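Local coordinates for protein tryptophanyl-tRNA synthetase (Aeropyrum pernix, PDB 3A04) that catalyses the ATP-dependent attachment of L-tryptophan to tRNA(Trp), releasing AMP and diphosphate, as a class I aminoacyl-tRNA synthetase, at residues F105-A111 with T146-T152; Y158-I162 with L190-D195. All coordinates share one frame; numbering follows the deposited sequence.

Contact 1: residues F105-A111 with T146-T152; sequences FVAIADA and TEFYFQT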
# COMPACT_ATOMS: atom_id res chain seq x y z
N PHE A 105 5.82 11.21 17.94
CA PHE A 105 5.52 11.10 16.53
C PHE A 105 4.04 11.35 16.40
O PHE A 105 3.24 10.74 17.11
CB PHE A 105 5.82 9.67 16.01
CG PHE A 105 7.31 9.34 15.93
CD1 PHE A 105 7.99 8.85 17.01
CD2 PHE A 105 8.03 9.61 14.73
CE1 PHE A 105 9.37 8.53 16.91
CE2 PHE A 105 9.41 9.30 14.61
CZ PHE A 105 10.07 8.75 15.73
N VAL A 106 3.69 12.18 15.44
CA VAL A 106 2.29 12.46 15.15
C VAL A 106 2.02 12.16 13.68
O VAL A 106 2.57 12.82 12.78
CB VAL A 106 1.93 13.94 15.43
CG1 VAL A 106 0.44 14.15 15.04
CG2 VAL A 106 2.08 14.23 16.97
N ALA A 107 1.18 11.16 13.43
CA ALA A 107 0.86 10.83 12.05
C ALA A 107 -0.41 11.60 11.65
O ALA A 107 -1.39 11.63 12.42
CB ALA A 107 0.60 9.31 11.91
N ILE A 108 -0.39 12.19 10.46
CA ILE A 108 -1.58 12.68 9.80
C ILE A 108 -2.11 11.67 8.83
O ILE A 108 -1.46 11.33 7.82
CB ILE A 108 -1.26 14.03 9.09
CG1 ILE A 108 -0.60 15.02 10.05
CG2 ILE A 108 -2.50 14.53 8.30
CD1 ILE A 108 -1.55 15.62 11.25
N ALA A 109 -3.33 11.20 9.11
CA ALA A 109 -3.99 10.18 8.27
C ALA A 109 -4.58 10.65 6.99
O ALA A 109 -5.75 10.39 6.75
CB ALA A 109 -5.06 9.38 9.16
N ASP A 110 -3.79 11.37 6.14
CA ASP A 110 -4.34 11.92 4.91
C ASP A 110 -4.61 10.89 3.82
O ASP A 110 -5.46 11.13 2.96
CB ASP A 110 -3.38 13.05 4.33
CG ASP A 110 -2.07 12.48 3.74
OD1 ASP A 110 -1.39 11.63 4.40
OD2 ASP A 110 -1.63 12.94 2.62
N ALA A 111 -3.93 9.72 3.84
CA ALA A 111 -4.25 8.67 2.90
C ALA A 111 -5.68 8.09 3.22
O ALA A 111 -6.56 7.95 2.34
CB ALA A 111 -3.14 7.52 3.01
N THR A 146 9.03 17.45 17.86
CA THR A 146 7.90 16.60 17.55
C THR A 146 8.09 16.19 16.10
O THR A 146 8.39 17.03 15.25
CB THR A 146 6.53 17.32 17.71
OG1 THR A 146 6.37 17.75 19.09
CG2 THR A 146 5.29 16.30 17.32
N GLU A 147 7.87 14.92 15.77
CA GLU A 147 7.99 14.54 14.33
C GLU A 147 6.62 14.36 13.73
O GLU A 147 5.94 13.35 13.99
CB GLU A 147 8.85 13.28 14.25
CG GLU A 147 9.17 12.81 12.76
CD GLU A 147 10.46 11.99 12.66
OE1 GLU A 147 11.46 12.25 13.43
OE2 GLU A 147 10.48 11.06 11.80
N PHE A 148 6.14 15.35 12.97
CA PHE A 148 4.83 15.24 12.31
C PHE A 148 5.09 14.68 10.91
O PHE A 148 6.08 15.08 10.29
CB PHE A 148 4.22 16.62 12.09
CG PHE A 148 3.93 17.40 13.41
CD1 PHE A 148 2.72 17.21 14.08
CD2 PHE A 148 4.86 18.29 13.94
CE1 PHE A 148 2.41 17.91 15.29
CE2 PHE A 148 4.55 19.04 15.16
CZ PHE A 148 3.34 18.82 15.80
N TYR A 149 4.13 13.89 10.37
CA TYR A 149 4.27 13.42 9.01
C TYR A 149 2.96 13.07 8.43
O TYR A 149 1.98 12.79 9.20
CB TYR A 149 5.26 12.23 8.94
CG TYR A 149 4.68 10.94 9.49
CD1 TYR A 149 3.93 10.07 8.67
CD2 TYR A 149 4.87 10.64 10.84
CE1 TYR A 149 3.39 8.82 9.22
CE2 TYR A 149 4.35 9.43 11.44
CZ TYR A 149 3.62 8.54 10.57
OH TYR A 149 3.04 7.40 11.08
N PHE A 150 2.94 12.98 7.09
CA PHE A 150 1.75 12.57 6.34
C PHE A 150 1.96 11.12 5.89
O PHE A 150 3.08 10.79 5.46
CB PHE A 150 1.57 13.39 5.05
CG PHE A 150 1.24 14.82 5.30
CD1 PHE A 150 -0.09 15.22 5.47
CD2 PHE A 150 2.24 15.79 5.37
CE1 PHE A 150 -0.40 16.64 5.69
CE2 PHE A 150 1.91 17.20 5.61
CZ PHE A 150 0.64 17.58 5.76
N GLN A 151 0.92 10.31 6.05
CA GLN A 151 0.91 8.92 5.57
C GLN A 151 1.31 8.86 4.08
O GLN A 151 1.94 7.90 3.69
CB GLN A 151 -0.48 8.26 5.64
CG GLN A 151 -0.97 8.02 7.10
CD GLN A 151 -2.39 7.47 7.13
OE1 GLN A 151 -3.21 7.74 6.28
NE2 GLN A 151 -2.67 6.73 8.19
N THR A 152 1.00 9.90 3.31
CA THR A 152 1.23 9.82 1.89
C THR A 152 2.60 10.42 1.58
O THR A 152 2.95 10.58 0.39
CB THR A 152 0.17 10.55 1.01
OG1 THR A 152 0.19 11.95 1.33
CG2 THR A 152 -1.28 9.96 1.15
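Val-106 and Ile-108 of one strand bond to Glu-147, Tyr-149 and Gln-151 of the next through four backbone hydrogen bonds in parallel register. Val-106 N to Glu-147 O spans 2.9 Å, and the series closes with Gln-151 N on Ile-108 O. On the face carrying Phe-105, Ala-107, Glu-147 and Tyr-149, the tyrosine leans back across the neighbouring strand: its CG stands between the backbone N and carbonyl carbon (chi1 73°), which folds the ring over Ala-107. Ala-107 CA lies 4.0 Å from the ring centroid in a CH-pi contact. The hydroxyl reaches on to Asp-195. Beside it the Glu-147 chain runs alongside Phe-105, bringing OE2 to the ring edge, 3.5 Å from CE2; that carboxylate is salt-bridged to Arg-154. On the other face, Val-106 CB packs 3.6 Å from CD1 of Phe-148, while Ile-108 CG2 touches CD1 of Phe-150, and helix 121-139 covers both phenylalanines.

Past the strand ends the contact turns polar. Asp-110 OD1 takes Thr-152 N at 3.1 Å through its syn lone pair, while OD2 is salt-bridged to Arg-121. An alanine in place of Asp-110 is likely to leave Arg-121 without its carboxylate mate and the Thr-152 amide without its acceptor, freeing the turn after strand 147-150 to shift. Gln-151 OE1 accepts a weak bond from Ala-111 N and another from Glu-112 N, while NE2 is held by Asp-195. The beta-alpha-beta connection through helices 110-115 and 121-139 sets strand 147-150 at the edge of the sheet's parallel part, as in the Rossmann-like catalytic domain of class I synthetases.

Contact 2: residues Y158-I162 with L190-D195; sequences YFRLI and LTQAAD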
# COMPACT_ATOMS: atom_id res chain seq x y z
N TYR A 158 8.72 2.83 5.26
CA TYR A 158 7.39 2.84 5.93
C TYR A 158 6.45 2.16 4.99
O TYR A 158 5.67 1.34 5.33
CB TYR A 158 6.93 4.32 6.03
CG TYR A 158 5.48 4.59 6.31
CD1 TYR A 158 5.01 4.57 7.62
CD2 TYR A 158 4.64 5.04 5.32
CE1 TYR A 158 3.68 4.91 7.90
CE2 TYR A 158 3.35 5.38 5.58
CZ TYR A 158 2.89 5.38 6.85
OH TYR A 158 1.57 5.74 7.05
N PHE A 159 6.50 2.50 3.73
CA PHE A 159 5.56 1.88 2.83
C PHE A 159 5.90 0.40 2.59
O PHE A 159 5.03 -0.39 2.39
CB PHE A 159 5.28 2.52 1.38
CG PHE A 159 3.97 2.05 0.76
CD1 PHE A 159 2.75 2.51 1.21
CD2 PHE A 159 3.94 1.14 -0.28
CE1 PHE A 159 1.60 2.05 0.65
CE2 PHE A 159 2.75 0.73 -0.82
CZ PHE A 159 1.62 1.18 -0.33
N ARG A 160 7.17 0.05 2.61
CA ARG A 160 7.50 -1.38 2.47
C ARG A 160 6.85 -2.21 3.59
O ARG A 160 6.43 -3.35 3.37
CB ARG A 160 9.01 -1.56 2.52
CG ARG A 160 9.43 -3.01 2.15
CD ARG A 160 10.98 -3.14 2.11
NE ARG A 160 11.63 -2.17 1.27
CZ ARG A 160 12.76 -1.55 1.59
NH1 ARG A 160 13.35 -1.78 2.75
NH2 ARG A 160 13.29 -0.70 0.73
N LEU A 161 6.72 -1.66 4.81
CA LEU A 161 6.06 -2.48 5.79
C LEU A 161 4.63 -2.77 5.40
O LEU A 161 4.12 -3.84 5.75
CB LEU A 161 6.02 -1.74 7.21
CG LEU A 161 7.40 -1.58 7.90
CD1 LEU A 161 7.21 -0.64 9.12
CD2 LEU A 161 7.86 -2.98 8.33
N ILE A 162 3.96 -1.74 4.86
CA ILE A 162 2.58 -1.90 4.49
C ILE A 162 2.50 -2.99 3.44
O ILE A 162 1.61 -3.88 3.52
CB ILE A 162 1.99 -0.56 3.92
CG1 ILE A 162 2.02 0.56 5.01
CG2 ILE A 162 0.54 -0.80 3.41
CD1 ILE A 162 1.70 1.98 4.41
N LEU A 190 -3.75 -1.65 7.33
CA LEU A 190 -2.28 -1.90 7.24
C LEU A 190 -1.48 -0.62 7.47
O LEU A 190 -0.39 -0.67 8.04
CB LEU A 190 -1.88 -2.46 5.86
CG LEU A 190 -2.60 -3.74 5.36
CD1 LEU A 190 -2.25 -4.08 3.91
CD2 LEU A 190 -2.24 -4.92 6.21
N THR A 191 -1.98 0.50 6.98
CA THR A 191 -1.19 1.77 7.06
C THR A 191 -1.16 2.19 8.53
O THR A 191 -0.19 2.69 9.06
CB THR A 191 -1.87 2.87 6.14
OG1 THR A 191 -1.83 2.41 4.77
CG2 THR A 191 -1.15 4.18 6.16
N GLN A 192 -2.29 2.00 9.23
CA GLN A 192 -2.29 2.36 10.62
C GLN A 192 -1.34 1.51 11.39
O GLN A 192 -0.76 1.97 12.37
CB GLN A 192 -3.76 2.24 11.14
CG GLN A 192 -4.14 3.16 12.15
CD GLN A 192 -5.47 2.73 12.86
OE1 GLN A 192 -5.67 3.01 14.08
NE2 GLN A 192 -6.35 2.04 12.11
N ALA A 193 -1.21 0.21 11.04
CA ALA A 193 -0.22 -0.62 11.77
C ALA A 193 1.19 -0.07 11.45
O ALA A 193 2.07 -0.10 12.30
CB ALA A 193 -0.30 -2.09 11.27
N ALA A 194 1.44 0.25 10.15
CA ALA A 194 2.75 0.87 9.82
C ALA A 194 3.01 2.16 10.55
O ALA A 194 4.18 2.46 10.95
CB ALA A 194 2.84 1.08 8.28
N ASP A 195 1.98 3.00 10.70
CA ASP A 195 2.18 4.24 11.52
C ASP A 195 2.81 3.87 12.90
O ASP A 195 3.77 4.48 13.34
CB ASP A 195 0.83 4.97 11.75
CG ASP A 195 0.33 5.67 10.49
OD1 ASP A 195 1.20 6.05 9.63
OD2 ASP A 195 -0.90 5.79 10.30
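Ile-162, Ala-194 and Tyr-158 carry most of the buried surface where helix 158-162 meets helix 190-195. The short segments approach to 8.8 Å between axes and run at 134° to each other, so they cross steeply rather than lie side by side. Ala-194, with only a methyl group, sits at the close point: its CB points at the other helix and meets Ile-162 CG1 at 3.4 Å, tighter than usual for two carbons. The isoleucine spreads its branches over three residues. CG2, anti to the backbone N, rests 3.8 Å from Leu-190 CB, whereas CG1 stands beside that N and carries CD1 across to Thr-191, 3.6 Å from OG1. That hydroxyl is itself bonded to Met-187 O, one turn back in its own helix.

One turn earlier, Tyr-158 swings its ring over to the same helix. With CG anti to the backbone N (chi1 163°), CE1 comes 3.9 Å from Ala-194 CB and the phenol ends against Asp-195. Its OH donates to Asp-195 OD1 at 2.6 Å, meeting the oxygen on its syn side, 31° out of the carboxylate plane. Ring and carboxylate planes are only moderately inclined. Thr-191 CG2 packs against the same hydroxyl, 3.3 Å from OH.

His-198, just past helix 183-197, meets the Tyr-158 ring edge-to-face. Helix 156-165 follows strand 147-150 and also faces the second subunit, whose Phe-159 packs on Ile-162; helix 183-197 also packs on helix 219-231, with Ala-193 touching Thr-225 and Leu-228.

Asp-195 joins the two contacts: its OD1 bonds Tyr-149 OH from contact 1 at 2.7 Å as well as the tyrosine of its own contact, and OD2 takes Gln-151 NE2. A buried carboxylate is thus shared by three side chains, whose bonds fix its orientation. Both contacts are buried, their centres 12 Å apart, and strand 147-150 leads, after a short loop, into helix 156-165. Contact 1 is sheet edge, held by main-chain bonds with aromatic packing on both faces and a carboxylate-to-amide bond past the strand ends; contact 2 is helix against helix, apolar apart from one phenol-carboxylate bond. Both border the second subunit, where Arg-160 of one chain bonds Thr-152 O of the other.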